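Side-chain contact in stage II sporulation protein SA (Bacillus subtilis, PDB 3O6Q), which acts as the toxin of a type II toxin-antitoxin system, killing the cell during sporulation unless its partner SpoIISB neutralises it: residues 27-30 and 31-35. Sequence-based numbering, arbitrary orientation.
Sequences KTYQ and YLLKN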
loop_
_atom_site.group_PDB
_atom_site.type_symbol
_atom_site.label_atom_id
_atom_site.label_comp_id
_atom_site.label_asym_id
_atom_site.label_seq_id
_atom_site.Cartn_x
_atom_site.Cartn_y
_atom_site.Cartn_z
ATOM N N LYS A 27 -2.855 2.145 -7.373
ATOM C CA LYS A 27 -3.450 3.411 -7.828
ATOM C C LYS A 27 -4.834 3.669 -7.241
ATOM O O LYS A 27 -5.130 4.746 -6.744
ATOM C CB LYS A 27 -3.565 3.429 -9.357
ATOM C CG LYS A 27 -2.257 3.719 -10.064
ATOM C CD LYS A 27 -2.332 3.461 -11.527
ATOM C CE LYS A 27 -3.163 4.512 -12.234
ATOM N NZ LYS A 27 -3.112 4.197 -13.693
ATOM N N THR A 28 -5.698 2.685 -7.310
ATOM C CA THR A 28 -7.011 2.797 -6.683
ATOM C C THR A 28 -6.959 3.029 -5.198
ATOM O O THR A 28 -7.676 3.865 -4.681
ATOM C CB THR A 28 -7.844 1.572 -6.995
ATOM O OG1 THR A 28 -7.964 1.501 -8.430
ATOM C CG2 THR A 28 -9.263 1.626 -6.363
ATOM N N TYR A 29 -6.121 2.266 -4.500
ATOM C CA TYR A 29 -6.000 2.367 -3.037
ATOM C C TYR A 29 -5.611 3.801 -2.644
ATOM O O TYR A 29 -6.230 4.419 -1.786
ATOM C CB TYR A 29 -4.973 1.325 -2.575
ATOM C CG TYR A 29 -4.448 1.389 -1.149
ATOM C CD1 TYR A 29 -5.012 0.635 -0.128
ATOM C CD2 TYR A 29 -3.295 2.099 -0.857
ATOM C CE1 TYR A 29 -4.476 0.640 1.184
ATOM C CE2 TYR A 29 -2.742 2.098 0.444
ATOM C CZ TYR A 29 -3.353 1.391 1.448
ATOM O OH TYR A 29 -2.844 1.446 2.726
ATOM N N GLN A 30 -4.594 4.328 -3.306
ATOM C CA GLN A 30 -4.099 5.653 -3.009
ATOM C C GLN A 30 -5.145 6.690 -3.366
ATOM O O GLN A 30 -5.317 7.638 -2.634
ATOM C CB GLN A 30 -2.827 5.927 -3.780
ATOM C CG GLN A 30 -2.188 7.282 -3.435
ATOM C CD GLN A 30 -2.372 8.382 -4.496
ATOM O OE1 GLN A 30 -1.503 9.268 -4.641
ATOM N NE2 GLN A 30 -3.502 8.347 -5.221
ATOM N N TYR A 31 -5.845 6.511 -4.487
ATOM C CA TYR A 31 -6.843 7.484 -4.896
ATOM C C TYR A 31 -7.939 7.571 -3.858
ATOM O O TYR A 31 -8.387 8.685 -3.477
ATOM C CB TYR A 31 -7.401 7.145 -6.267
ATOM C CG TYR A 31 -8.460 8.118 -6.745
ATOM C CD1 TYR A 31 -8.130 9.198 -7.562
ATOM C CD2 TYR A 31 -9.786 7.937 -6.413
ATOM C CE1 TYR A 31 -9.088 10.089 -8.008
ATOM C CE2 TYR A 31 -10.752 8.830 -6.841
ATOM C CZ TYR A 31 -10.397 9.901 -7.637
ATOM O OH TYR A 31 -11.392 10.762 -8.063
ATOM N N LEU A 32 -8.363 6.411 -3.356
ATOM C CA LEU A 32 -9.416 6.378 -2.323
ATOM C C LEU A 32 -8.940 6.942 -0.982
ATOM O O LEU A 32 -9.653 7.651 -0.315
ATOM C CB LEU A 32 -9.949 4.983 -2.147
ATOM C CG LEU A 32 -10.697 4.359 -3.330
ATOM C CD1 LEU A 32 -10.810 2.848 -3.067
ATOM C CD2 LEU A 32 -12.070 4.970 -3.512
ATOM N N LEU A 33 -7.720 6.655 -0.580
ATOM C CA LEU A 33 -7.226 7.247 0.643
ATOM C C LEU A 33 -7.255 8.768 0.486
ATOM O O LEU A 33 -7.521 9.476 1.428
ATOM C CB LEU A 33 -5.809 6.716 0.977
ATOM C CG LEU A 33 -5.778 5.355 1.693
ATOM C CD1 LEU A 33 -4.316 4.794 1.894
ATOM C CD2 LEU A 33 -6.544 5.373 3.058
ATOM N N LYS A 34 -7.017 9.260 -0.714
ATOM C CA LYS A 34 -6.930 10.697 -0.959
ATOM C C LYS A 34 -8.311 11.339 -1.014
ATOM O O LYS A 34 -8.490 12.407 -0.474
ATOM C CB LYS A 34 -6.182 10.950 -2.283
ATOM C CG LYS A 34 -5.262 12.178 -2.370
ATOM C CD LYS A 34 -4.897 12.530 -3.837
ATOM C CE LYS A 34 -3.661 13.479 -3.910
ATOM N NZ LYS A 34 -2.645 13.110 -4.980
ATOM N N ASN A 35 -9.286 10.693 -1.640
ATOM C CA ASN A 35 -10.570 11.365 -1.962
ATOM C C ASN A 35 -11.846 10.810 -1.253
ATOM O O ASN A 35 -12.851 11.517 -1.155
ATOM C CB ASN A 35 -10.756 11.360 -3.484
ATOM C CG ASN A 35 -9.624 12.123 -4.220
ATOM O OD1 ASN A 35 -9.455 13.323 -4.017
ATOM N ND2 ASN A 35 -8.850 11.434 -5.055
#
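Y29 and L33, one helical turn apart, illustrate how an i to i+4 pair can set a leucine methyl over one face of a tyrosine ring. With CG anti to the backbone N (chi1 168°), the Y29 side chain brings its ring to where the methyl lies over it: L33 CD1 stands 3.9 Å from the centroid of the Y29 ring, 30° off the ring normal, a CH-pi contact. The methyl favours the far half of the ring, coming to 3.4 Å from Y29 CE2. Y29 OH is hydrogen-bonded to that of Y29 in the second subunit, while L137, S140, L141 and I144 of helix 132-148 touch the tyrosine.

T28 and L32 run side by side, T28 CG2 meeting L32 CD1 at 3.8 Å; because the methyl takes the position anti to the backbone N, T28 OG1 is turned back to bond N24 O. Q30 and K34 also run alongside each other, yet Q30 OE1 and K34 NZ stay 4.0 Å apart, each engaged elsewhere: the amide oxygen with T139 of the second subunit, the ammonium with the backbone of another protein's chain.

Beneath all three pairs the backbone repeats the same bond, as in L33 N to Y29 O at 2.9 Å and 163°. N35 ND2 lies 3.2 Å above the plane of the Y31 ring and makes a weak hydrogen bond to Y31 O. Such i to i+4 pairing is characteristic of an alpha-helix, here the last turns of helix 7-35 of the predicted cytoplasmic part, where it packs against helix 132-148 and the second subunit.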